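Local coordinates for pyruvate carboxylase protein (Rhizobium etli, PDB 2QF7) that is a multidomain biotin-dependent carboxylase, assembling an ATP-grasp module, a TIM-barrel module and a biotin-carrying domain in one tetramer-forming chain, at residues Arg605-Glu609 with Ala1022-Gly1026; Asn239-Leu243 with Leu279-Gly283; Asp915-Arg921 with Leu948-Ala952. All blocks are in the same frame, centred on the assembly; numbering follows the deposited sequence.

Contact 1 (Arg605-Glu609 with Ala1022-Gly1026)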
ATOM      1  N   ARG A 605       7.218 -26.266 -19.119  1.00 23.35           N
ATOM      2  CA  ARG A 605       6.301 -25.145 -19.412  1.00 25.35           C
ATOM      3  C   ARG A 605       5.651 -24.553 -18.141  1.00 23.90           C
ATOM      4  O   ARG A 605       5.445 -23.340 -18.056  1.00 22.66           O
ATOM      5  CB  ARG A 605       5.270 -25.500 -20.497  1.00 25.60           C
ATOM      6  CG  ARG A 605       4.176 -26.460 -20.126  1.00 30.84           C
ATOM      7  CD  ARG A 605       3.361 -27.004 -21.378  1.00 29.33           C
ATOM      8  NE  ARG A 605       3.221 -26.017 -22.440  1.00 29.89           N
ATOM      9  CZ  ARG A 605       3.203 -26.288 -23.765  1.00 32.72           C
ATOM     10  NH1 ARG A 605       3.073 -25.285 -24.629  1.00 32.46           N
ATOM     11  NH2 ARG A 605       3.314 -27.533 -24.258  1.00 27.55           N
ATOM     12  N   PHE A 606       5.323 -25.405 -17.164  1.00 22.84           N
ATOM     13  CA  PHE A 606       4.565 -24.938 -15.995  1.00 22.60           C
ATOM     14  C   PHE A 606       5.340 -24.985 -14.684  1.00 22.88           C
ATOM     15  O   PHE A 606       4.953 -24.308 -13.710  1.00 22.59           O
ATOM     16  CB  PHE A 606       3.265 -25.757 -15.835  1.00 23.32           C
ATOM     17  CG  PHE A 606       2.257 -25.538 -16.977  1.00 23.68           C
ATOM     18  CD1 PHE A 606       1.815 -24.255 -17.285  1.00 24.39           C
ATOM     19  CD2 PHE A 606       1.776 -26.615 -17.728  1.00 28.44           C
ATOM     20  CE1 PHE A 606       0.910 -24.035 -18.320  1.00 29.09           C
ATOM     21  CE2 PHE A 606       0.849 -26.411 -18.771  1.00 26.77           C
ATOM     22  CZ  PHE A 606       0.413 -25.131 -19.050  1.00 27.12           C
ATOM     23  N   LEU A 607       6.393 -25.803 -14.629  1.00 21.32           N
ATOM     24  CA  LEU A 607       7.165 -25.925 -13.390  1.00 20.08           C
ATOM     25  C   LEU A 607       8.560 -25.328 -13.501  1.00 20.30           C
ATOM     26  O   LEU A 607       9.313 -25.365 -12.535  1.00 20.80           O
ATOM     27  CB  LEU A 607       7.264 -27.404 -12.953  1.00 19.64           C
ATOM     28  CG  LEU A 607       5.930 -28.161 -12.859  1.00 21.06           C
ATOM     29  CD1 LEU A 607       6.095 -29.677 -12.565  1.00 20.99           C
ATOM     30  CD2 LEU A 607       5.059 -27.424 -11.748  1.00 23.92           C
ATOM     31  N   THR A 608       8.887 -24.760 -14.660  1.00 21.68           N
ATOM     32  CA  THR A 608      10.235 -24.183 -14.924  1.00 21.69           C
ATOM     33  C   THR A 608      11.367 -25.146 -14.445  1.00 21.57           C
ATOM     34  O   THR A 608      12.303 -24.725 -13.737  1.00 20.05           O
ATOM     35  CB  THR A 608      10.449 -22.890 -14.195  1.00 22.90           C
ATOM     36  OG1 THR A 608       9.202 -22.220 -13.939  1.00 24.59           O
ATOM     37  CG2 THR A 608      11.451 -21.915 -14.995  1.00 23.05           C
ATOM     38  N   GLU A 609      11.288 -26.403 -14.837  1.00 20.85           N
ATOM     39  CA  GLU A 609      12.359 -27.371 -14.533  1.00 21.45           C
ATOM     40  C   GLU A 609      12.604 -28.385 -15.621  1.00 22.61           C
ATOM     41  O   GLU A 609      11.739 -28.603 -16.488  1.00 23.01           O
ATOM     42  CB  GLU A 609      12.112 -28.068 -13.202  1.00 21.21           C
ATOM     43  CG  GLU A 609      10.868 -28.943 -13.157  1.00 20.17           C
ATOM     44  CD  GLU A 609      10.499 -29.341 -11.709  1.00 22.57           C
ATOM     45  OE1 GLU A 609      10.970 -28.692 -10.761  1.00 24.48           O
ATOM     46  OE2 GLU A 609       9.698 -30.270 -11.533  1.00 24.35           O
ATOM     47  N   ALA A1022       7.435 -22.578  -1.626  1.00 14.38           N
ATOM     48  CA  ALA A1022       8.220 -21.401  -2.066  1.00 15.35           C
ATOM     49  C   ALA A1022       8.200 -21.250  -3.575  1.00 14.58           C
ATOM     50  O   ALA A1022       8.130 -20.116  -4.086  1.00 15.02           O
ATOM     51  CB  ALA A1022       9.671 -21.508  -1.565  1.00 13.48           C
ATOM     52  N   TYR A1023       8.235 -22.370  -4.304  1.00 14.01           N
ATOM     53  CA  TYR A1023       8.128 -22.305  -5.762  1.00 13.34           C
ATOM     54  C   TYR A1023       6.811 -21.614  -6.219  1.00 13.71           C
ATOM     55  O   TYR A1023       6.814 -20.713  -7.076  1.00 13.67           O
ATOM     56  CB  TYR A1023       8.325 -23.689  -6.439  1.00 12.75           C
ATOM     57  CG  TYR A1023       8.167 -23.565  -7.909  1.00 15.07           C
ATOM     58  CD1 TYR A1023       9.165 -22.955  -8.696  1.00 14.97           C
ATOM     59  CD2 TYR A1023       6.982 -23.911  -8.513  1.00 16.37           C
ATOM     60  CE1 TYR A1023       8.986 -22.768 -10.061  1.00 13.69           C
ATOM     61  CE2 TYR A1023       6.782 -23.721  -9.879  1.00 15.11           C
ATOM     62  CZ  TYR A1023       7.775 -23.129 -10.644  1.00 14.47           C
ATOM     63  OH  TYR A1023       7.549 -22.928 -12.001  1.00 14.65           O
ATOM     64  N   PHE A1024       5.692 -22.067  -5.680  1.00 14.49           N
ATOM     65  CA  PHE A1024       4.373 -21.525  -6.123  1.00 16.22           C
ATOM     66  C   PHE A1024       3.939 -20.211  -5.446  1.00 17.53           C
ATOM     67  O   PHE A1024       3.226 -19.410  -6.068  1.00 17.29           O
ATOM     68  CB  PHE A1024       3.264 -22.553  -5.915  1.00 14.84           C
ATOM     69  CG  PHE A1024       3.337 -23.715  -6.860  1.00 14.80           C
ATOM     70  CD1 PHE A1024       3.266 -23.516  -8.240  1.00 17.01           C
ATOM     71  CD2 PHE A1024       3.460 -24.993  -6.380  1.00 15.81           C
ATOM     72  CE1 PHE A1024       3.331 -24.607  -9.136  1.00 16.41           C
ATOM     73  CE2 PHE A1024       3.504 -26.086  -7.259  1.00 17.24           C
ATOM     74  CZ  PHE A1024       3.457 -25.882  -8.645  1.00 17.22           C
ATOM     75  N   TYR A1025       4.353 -20.012  -4.194  1.00 18.92           N
ATOM     76  CA  TYR A1025       3.892 -18.843  -3.364  1.00 18.92           C
ATOM     77  C   TYR A1025       4.979 -17.929  -2.789  1.00 20.73           C
ATOM     78  O   TYR A1025       4.671 -16.900  -2.174  1.00 20.23           O
ATOM     79  CB  TYR A1025       2.998 -19.340  -2.231  1.00 16.98           C
ATOM     80  CG  TYR A1025       1.893 -20.218  -2.745  1.00 15.79           C
ATOM     81  CD1 TYR A1025       0.780 -19.668  -3.385  1.00 15.50           C
ATOM     82  CD2 TYR A1025       1.983 -21.587  -2.628  1.00 15.56           C
ATOM     83  CE1 TYR A1025      -0.240 -20.511  -3.913  1.00 15.13           C
ATOM     84  CE2 TYR A1025       1.018 -22.409  -3.117  1.00 12.90           C
ATOM     85  CZ  TYR A1025      -0.091 -21.877  -3.745  1.00 13.34           C
ATOM     86  OH  TYR A1025      -1.034 -22.748  -4.213  1.00 11.46           O
ATOM     87  N   GLY A1026       6.248 -18.292  -2.958  1.00 21.38           N
ATOM     88  CA  GLY A1026       7.348 -17.458  -2.447  1.00 21.52           C
ATOM     89  C   GLY A1026       7.437 -17.555  -0.942  1.00 23.38           C
ATOM     90  O   GLY A1026       6.945 -18.530  -0.337  1.00 23.06           O
TER
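Leu607 and Tyr1023 mark the closest backbone approach, 8.5 Å between their CA atoms, where the C-terminal end of helix 599-607 of the TIM-barrel module faces the end of helix 1020-1025 in the conserved carboxylase region. Helix 599-607 follows barrel strand 591-596, so the contact ties a helix from the early part of the barrel to a segment more than 400 residues later. The long side chain of Tyr1023 spans this gap. With CG anti to the backbone N (chi1 178°), Tyr1023 reaches straight across and brings its hydroxyl to the backbone near the end of helix 599-607. There OH and Thr608 OG1 share a short hydrogen bond of 2.6 Å, with OG1 at the ring's edge and close to its plane. Thr608 has left helical backbone angles, with a positive phi of 46°, and its CB is directed at the facing helix. The same phenol oxygen is hydrogen-bonded to His499 NE2, which probably restricts swinging of the ring. Alongside, Phe1024 lays one face against its neighbour: Tyr1023 CD2 stands 3.7 Å above the centre of that ring. Tyr490 and Phe835 extend this aromatic cluster, and no other subunit touches either segment. Leu607 supplies the apolar half of the contact. Its CB does not face helix 1020-1025, yet its outer branch turns that way, and methyl CD2 comes to rest 3.8 Å from Phe1024 CZ.

Contact 2 (Asn239-Leu243 with Leu279-Gly283)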
ATOM      1  N   ASN A 239      74.643   6.563  10.147  1.00 25.38           N
ATOM      2  CA  ASN A 239      74.464   5.110  10.067  1.00 24.91           C
ATOM      3  C   ASN A 239      73.454   4.843   8.993  1.00 24.00           C
ATOM      4  O   ASN A 239      72.407   5.492   8.970  1.00 22.81           O
ATOM      5  CB  ASN A 239      73.937   4.517  11.383  1.00 24.80           C
ATOM      6  CG  ASN A 239      74.848   4.798  12.560  1.00 27.03           C
ATOM      7  OD1 ASN A 239      76.041   4.580  12.470  1.00 28.16           O
ATOM      8  ND2 ASN A 239      74.281   5.270  13.678  1.00 26.33           N
ATOM      9  N   VAL A 240      73.765   3.892   8.108  1.00 23.82           N
ATOM     10  CA  VAL A 240      72.796   3.396   7.129  1.00 23.45           C
ATOM     11  C   VAL A 240      72.726   1.864   7.210  1.00 23.00           C
ATOM     12  O   VAL A 240      73.753   1.201   7.396  1.00 22.75           O
ATOM     13  CB  VAL A 240      73.144   3.886   5.693  1.00 23.64           C
ATOM     14  CG1 VAL A 240      73.080   5.446   5.617  1.00 23.53           C
ATOM     15  CG2 VAL A 240      74.563   3.446   5.270  1.00 25.12           C
ATOM     16  N   VAL A 241      71.523   1.309   7.107  1.00 22.64           N
ATOM     17  CA  VAL A 241      71.332  -0.137   7.020  1.00 23.30           C
ATOM     18  C   VAL A 241      70.422  -0.450   5.842  1.00 23.82           C
ATOM     19  O   VAL A 241      69.670   0.423   5.398  1.00 25.56           O
ATOM     20  CB  VAL A 241      70.725  -0.772   8.342  1.00 23.41           C
ATOM     21  CG1 VAL A 241      71.678  -0.597   9.505  1.00 23.48           C
ATOM     22  CG2 VAL A 241      69.313  -0.230   8.675  1.00 21.85           C
ATOM     23  N   HIS A 242      70.491  -1.685   5.342  1.00 23.24           N
ATOM     24  CA  HIS A 242      69.579  -2.163   4.312  1.00 23.33           C
ATOM     25  C   HIS A 242      68.673  -3.237   4.943  1.00 23.36           C
ATOM     26  O   HIS A 242      69.080  -3.940   5.882  1.00 23.75           O
ATOM     27  CB  HIS A 242      70.338  -2.735   3.101  1.00 23.72           C
ATOM     28  CG  HIS A 242      70.941  -4.090   3.343  1.00 23.94           C
ATOM     29  ND1 HIS A 242      70.226  -5.264   3.197  1.00 25.50           N
ATOM     30  CD2 HIS A 242      72.180  -4.458   3.762  1.00 23.24           C
ATOM     31  CE1 HIS A 242      71.009  -6.295   3.465  1.00 24.04           C
ATOM     32  NE2 HIS A 242      72.195  -5.834   3.823  1.00 24.27           N
ATOM     33  N   LEU A 243      67.462  -3.353   4.435  1.00 23.01           N
ATOM     34  CA  LEU A 243      66.512  -4.331   4.927  1.00 23.49           C
ATOM     35  C   LEU A 243      66.247  -5.295   3.767  1.00 23.55           C
ATOM     36  O   LEU A 243      65.109  -5.725   3.536  1.00 23.51           O
ATOM     37  CB  LEU A 243      65.217  -3.629   5.460  1.00 23.38           C
ATOM     38  CG  LEU A 243      65.217  -3.225   6.967  1.00 23.39           C
ATOM     39  CD1 LEU A 243      66.309  -2.263   7.353  1.00 24.32           C
ATOM     40  CD2 LEU A 243      63.855  -2.624   7.393  1.00 24.89           C
ATOM     41  N   LEU A 279      73.853   0.511   0.050  1.00 24.12           N
ATOM     42  CA  LEU A 279      74.458   1.165   1.196  1.00 24.42           C
ATOM     43  C   LEU A 279      75.387   2.292   0.745  1.00 25.44           C
ATOM     44  O   LEU A 279      75.445   3.325   1.395  1.00 26.67           O
ATOM     45  CB  LEU A 279      75.189   0.159   2.092  1.00 25.29           C
ATOM     46  CG  LEU A 279      74.309  -0.757   2.948  1.00 23.76           C
ATOM     47  CD1 LEU A 279      75.164  -1.698   3.748  1.00 26.20           C
ATOM     48  CD2 LEU A 279      73.445   0.051   3.886  1.00 24.23           C
ATOM     49  N   LYS A 280      76.079   2.106  -0.378  1.00 25.10           N
ATOM     50  CA  LYS A 280      76.879   3.156  -0.988  1.00 25.34           C
ATOM     51  C   LYS A 280      76.068   4.403  -1.365  1.00 25.54           C
ATOM     52  O   LYS A 280      76.497   5.522  -1.077  1.00 24.79           O
ATOM     53  CB  LYS A 280      77.602   2.627  -2.213  1.00 25.67           C
ATOM     54  CG  LYS A 280      78.889   1.884  -1.901  1.00 25.90           C
ATOM     55  CD  LYS A 280      79.403   1.208  -3.135  1.00 25.74           C
ATOM     56  CE  LYS A 280      80.775   0.619  -2.890  1.00 26.64           C
ATOM     57  NZ  LYS A 280      81.826   1.586  -3.276  1.00 27.74           N
ATOM     58  N   ILE A 281      74.924   4.207  -2.022  1.00 25.35           N
ATOM     59  CA  ILE A 281      74.032   5.309  -2.390  1.00 26.23           C
ATOM     60  C   ILE A 281      73.510   6.055  -1.157  1.00 26.18           C
ATOM     61  O   ILE A 281      73.565   7.288  -1.100  1.00 27.09           O
ATOM     62  CB  ILE A 281      72.798   4.808  -3.198  1.00 26.78           C
ATOM     63  CG1 ILE A 281      73.226   4.016  -4.442  1.00 25.57           C
ATOM     64  CG2 ILE A 281      71.850   5.977  -3.550  1.00 27.34           C
ATOM     65  CD1 ILE A 281      74.113   4.724  -5.349  1.00 25.98           C
ATOM     66  N   ALA A 282      72.993   5.303  -0.191  1.00 26.27           N
ATOM     67  CA  ALA A 282      72.456   5.858   1.053  1.00 26.38           C
ATOM     68  C   ALA A 282      73.499   6.754   1.752  1.00 26.60           C
ATOM     69  O   ALA A 282      73.211   7.925   2.059  1.00 26.24           O
ATOM     70  CB  ALA A 282      71.993   4.740   1.972  1.00 25.74           C
ATOM     71  N   GLY A 283      74.701   6.205   1.964  1.00 26.32           N
ATOM     72  CA  GLY A 283      75.786   6.911   2.644  1.00 26.92           C
ATOM     73  C   GLY A 283      76.276   8.131   1.876  1.00 27.34           C
ATOM     74  O   GLY A 283      76.612   9.186   2.472  1.00 26.96           O
TER
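Leu279 turns its CG anti to its own carbonyl carbon (chi1 -74°) and then extends beyond CG, a combination that carries its two methyls off helix 268-284 and down onto strand 240-252, against Val240 and His242. Val240 answers with chi1 -62°, which splits its branches between two partners on the helix. CG2 lies 3.8 Å from Leu279 CD2, while CG1 lies 3.9 Å from Ala282 CB and also nears the backbone N of Gly283. The valine and leucine side chains point contrary ways and overlap along their flanks. Leu279 CD2 rests against the strand's backbone, 3.6 Å from Val241 C, and is close to Val240 O as well. Its other methyl, CD1, is 4.1 Å from His242 CD2 and meets that imidazole at the edge, near the ring plane.

This is helix-on-sheet packing within the ATP-grasp module, where helix 268-284 covers one face of the antiparallel sheet containing strands 225-234 and 240-252. The short segments run at 141° to each other, with their axes 8.3 Å apart at closest approach. Strand alternation decides who takes part: Val240 and His242 direct their CB atoms at the helix, whereas Val241 directs its CB away, and its side chain touches Ile341 and Ile354. Ala282 also touches Ile232 of the adjoining strand, so the helix rests on more than one strand. No hydrogen bond crosses the interface. His242 has polar partners outside it: its backbone N donates to Gln351 OE1, and ND1 is bonded to Phe244 N.

Contact 3 (Asp915-Arg921 with Leu948-Ala952)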
ATOM      1  N   ASP A 915     -26.577 -35.664 -38.654  1.00 25.37           N
ATOM      2  CA  ASP A 915     -26.279 -34.299 -39.072  1.00 24.61           C
ATOM      3  C   ASP A 915     -24.815 -34.199 -39.487  1.00 24.22           C
ATOM      4  O   ASP A 915     -24.496 -33.624 -40.517  1.00 23.84           O
ATOM      5  CB  ASP A 915     -26.449 -33.306 -37.912  1.00 24.97           C
ATOM      6  CG  ASP A 915     -27.901 -33.044 -37.543  1.00 24.76           C
ATOM      7  OD1 ASP A 915     -28.778 -33.253 -38.382  1.00 23.03           O
ATOM      8  OD2 ASP A 915     -28.136 -32.615 -36.390  1.00 25.84           O
ATOM      9  N   VAL A 916     -23.928 -34.693 -38.637  1.00 23.14           N
ATOM     10  CA  VAL A 916     -22.482 -34.632 -38.909  1.00 23.44           C
ATOM     11  C   VAL A 916     -22.133 -35.264 -40.270  1.00 23.97           C
ATOM     12  O   VAL A 916     -21.376 -34.680 -41.037  1.00 24.23           O
ATOM     13  CB  VAL A 916     -21.637 -35.240 -37.762  1.00 22.77           C
ATOM     14  CG1 VAL A 916     -20.135 -35.188 -38.071  1.00 21.29           C
ATOM     15  CG2 VAL A 916     -21.878 -34.486 -36.417  1.00 22.01           C
ATOM     16  N   VAL A 917     -22.699 -36.424 -40.594  1.00 24.73           N
ATOM     17  CA  VAL A 917     -22.279 -37.122 -41.825  1.00 26.40           C
ATOM     18  C   VAL A 917     -23.081 -36.757 -43.089  1.00 28.60           C
ATOM     19  O   VAL A 917     -22.617 -36.998 -44.222  1.00 29.70           O
ATOM     20  CB  VAL A 917     -22.183 -38.665 -41.618  1.00 26.18           C
ATOM     21  CG1 VAL A 917     -21.289 -38.970 -40.426  1.00 23.87           C
ATOM     22  CG2 VAL A 917     -23.554 -39.290 -41.409  1.00 26.84           C
ATOM     23  N   SER A 918     -24.250 -36.137 -42.909  1.00 30.33           N
ATOM     24  CA  SER A 918     -25.167 -35.873 -44.005  1.00 32.42           C
ATOM     25  C   SER A 918     -24.575 -34.981 -45.095  1.00 33.34           C
ATOM     26  O   SER A 918     -23.879 -34.011 -44.780  1.00 32.91           O
ATOM     27  CB  SER A 918     -26.443 -35.223 -43.481  1.00 33.10           C
ATOM     28  OG  SER A 918     -26.418 -33.824 -43.695  1.00 35.42           O
ATOM     29  N   PRO A 919     -24.874 -35.293 -46.385  1.00 34.83           N
ATOM     30  CA  PRO A 919     -24.458 -34.427 -47.489  1.00 35.65           C
ATOM     31  C   PRO A 919     -25.109 -33.046 -47.504  1.00 36.84           C
ATOM     32  O   PRO A 919     -24.653 -32.182 -48.249  1.00 37.93           O
ATOM     33  CB  PRO A 919     -24.885 -35.209 -48.744  1.00 36.09           C
ATOM     34  CG  PRO A 919     -25.959 -36.138 -48.293  1.00 35.98           C
ATOM     35  CD  PRO A 919     -25.577 -36.500 -46.867  1.00 34.65           C
ATOM     36  N   ASP A 920     -26.175 -32.826 -46.736  1.00 37.51           N
ATOM     37  CA  ASP A 920     -26.866 -31.522 -46.803  1.00 38.29           C
ATOM     38  C   ASP A 920     -26.838 -30.667 -45.534  1.00 38.43           C
ATOM     39  O   ASP A 920     -27.622 -29.730 -45.400  1.00 38.71           O
ATOM     40  CB  ASP A 920     -28.301 -31.599 -47.387  1.00 39.37           C
ATOM     41  CG  ASP A 920     -28.729 -33.013 -47.780  1.00 40.83           C
ATOM     42  OD1 ASP A 920     -28.929 -33.864 -46.877  1.00 43.68           O
ATOM     43  OD2 ASP A 920     -28.892 -33.254 -48.995  1.00 40.84           O
ATOM     44  N   ARG A 921     -25.937 -30.981 -44.608  1.00 37.75           N
ATOM     45  CA  ARG A 921     -25.701 -30.093 -43.486  1.00 37.52           C
ATOM     46  C   ARG A 921     -24.223 -29.717 -43.461  1.00 36.85           C
ATOM     47  O   ARG A 921     -23.361 -30.580 -43.318  1.00 36.13           O
ATOM     48  CB  ARG A 921     -26.159 -30.738 -42.175  1.00 37.74           C
ATOM     49  CG  ARG A 921     -25.931 -29.901 -40.926  1.00 39.74           C
ATOM     50  CD  ARG A 921     -27.021 -28.841 -40.688  1.00 42.66           C
ATOM     51  NE  ARG A 921     -26.823 -28.200 -39.385  1.00 43.80           N
ATOM     52  CZ  ARG A 921     -27.467 -28.537 -38.271  1.00 45.02           C
ATOM     53  NH1 ARG A 921     -28.378 -29.504 -38.293  1.00 45.91           N
ATOM     54  NH2 ARG A 921     -27.201 -27.904 -37.129  1.00 45.72           N
ATOM     55  N   LEU A 948     -17.856 -39.673 -44.033  1.00 22.85           N
ATOM     56  CA  LEU A 948     -17.352 -38.712 -43.077  1.00 22.50           C
ATOM     57  C   LEU A 948     -16.017 -38.111 -43.529  1.00 22.09           C
ATOM     58  O   LEU A 948     -15.834 -36.885 -43.478  1.00 21.93           O
ATOM     59  CB  LEU A 948     -17.199 -39.372 -41.699  1.00 22.24           C
ATOM     60  CG  LEU A 948     -16.548 -38.622 -40.535  1.00 24.62           C
ATOM     61  CD1 LEU A 948     -17.478 -37.512 -40.054  1.00 23.83           C
ATOM     62  CD2 LEU A 948     -16.208 -39.583 -39.401  1.00 21.32           C
ATOM     63  N   GLN A 949     -15.070 -38.963 -43.933  1.00 20.57           N
ATOM     64  CA  GLN A 949     -13.756 -38.451 -44.310  1.00 21.24           C
ATOM     65  C   GLN A 949     -13.862 -37.495 -45.516  1.00 21.05           C
ATOM     66  O   GLN A 949     -13.287 -36.407 -45.501  1.00 20.84           O
ATOM     67  CB  GLN A 949     -12.760 -39.616 -44.525  1.00 22.06           C
ATOM     68  CG  GLN A 949     -11.520 -39.372 -45.375  1.00 20.88           C
ATOM     69  CD  GLN A 949     -10.836 -40.698 -45.679  1.00 22.10           C
ATOM     70  OE1 GLN A 949     -11.298 -41.466 -46.516  1.00 23.17           O
ATOM     71  NE2 GLN A 949      -9.762 -40.986 -44.964  1.00 19.06           N
ATOM     72  N   LYS A 950     -14.641 -37.879 -46.518  1.00 21.58           N
ATOM     73  CA  LYS A 950     -14.851 -37.022 -47.691  1.00 22.35           C
ATOM     74  C   LYS A 950     -15.445 -35.673 -47.300  1.00 22.88           C
ATOM     75  O   LYS A 950     -14.975 -34.617 -47.756  1.00 23.31           O
ATOM     76  CB  LYS A 950     -15.769 -37.705 -48.721  1.00 22.53           C
ATOM     77  CG  LYS A 950     -15.662 -37.127 -50.129  1.00 22.22           C
ATOM     78  CD  LYS A 950     -16.661 -37.803 -51.119  1.00 24.28           C
ATOM     79  CE  LYS A 950     -16.194 -37.581 -52.566  1.00 26.73           C
ATOM     80  NZ  LYS A 950     -17.147 -38.031 -53.655  0.50 25.05           N
ATOM     81  N   LYS A 951     -16.492 -35.698 -46.474  1.00 23.33           N
ATOM     82  CA  LYS A 951     -17.132 -34.453 -46.050  1.00 23.42           C
ATOM     83  C   LYS A 951     -16.149 -33.534 -45.337  1.00 23.20           C
ATOM     84  O   LYS A 951     -16.034 -32.352 -45.689  1.00 22.87           O
ATOM     85  CB  LYS A 951     -18.334 -34.717 -45.150  1.00 23.87           C
ATOM     86  CG  LYS A 951     -19.093 -33.442 -44.787  1.00 23.52           C
ATOM     87  CD  LYS A 951     -20.394 -33.770 -44.148  1.00 24.62           C
ATOM     88  CE  LYS A 951     -20.998 -32.537 -43.510  1.00 27.62           C
ATOM     89  NZ  LYS A 951     -22.260 -32.902 -42.812  1.00 25.09           N
ATOM     90  N   ALA A 952     -15.439 -34.096 -44.359  1.00 23.04           N
ATOM     91  CA  ALA A 952     -14.512 -33.348 -43.506  1.00 23.04           C
ATOM     92  C   ALA A 952     -13.293 -32.788 -44.240  1.00 23.31           C
ATOM     93  O   ALA A 952     -12.824 -31.699 -43.907  1.00 23.02           O
ATOM     94  CB  ALA A 952     -14.055 -34.209 -42.357  1.00 23.04           C
TER
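Lys951 drives its ammonium group into a bowl of backbone carbonyls at the end of helix 913-917, and this is where the contact is tightest. NZ donates three hydrogen bonds: 2.7 Å to Val916 O, 2.8 Å to Ser918 O and 2.6 Å to Arg921 O. They differ in approach. Arg921 O receives NZ nearly head-on, at a C=O...N angle of 160°; Ser918 O is met in its carbonyl plane; Val916 O is met from above, 58° out of plane. The lysine can reach so far because its CG is anti to the backbone N (chi1 -175°) and the rest of the chain is stretched out. The type I beta turn from Ser918 to Arg921 brings the carbonyls of these two residues to the same ammonium group as that of Val916. Their partial negative charge would probably stabilise the charged form of the lysine.

Apolar packing is more relaxed. Leu948 CD1 touches one methyl of each valine, 4.0 Å from Val916 CG1 and 4.1 Å from Val917 CG1. On the solvent side, Pro919 and Asp920 of the turn are exposed and add almost nothing to the interface. Within 915-921, Ser918 OG receives a weak bond from Asp920 N, and Arg921 NH1 and Asp915 OD2 make only a long, purely electrostatic pairing; OD2 is bonded to Thr912 N.

Inward, the contact merges with its largely helical surroundings: Met885 of helix 872-885 touches both valines and Leu948, Met902 and Met906 of helix 895-909 meet Val916, and Leu933 of helix 927-934 adjoins Leu948 and Ala952.

In the fold
The three contacts show how a long multidomain chain is held together at different scales. Contact 2 comes first along the sequence; within the ATP-grasp module it spans the pair of strands 240-252 and 255-261 and ends on helix 268-284. Contact 1 then opens in the TIM-barrel region and closes over 400 residues later, and contact 3 forms and closes within that span. Contacts 1 and 3 both involve the conserved carboxylase region, with centres about 46 Å apart, whereas contacts 2 and 3 lie on opposite sides of the chain's centre, their own centres about 111 Å apart. Contacts 2 and 3 are therefore local to their modules, while contact 1 joins distant parts of the sequence.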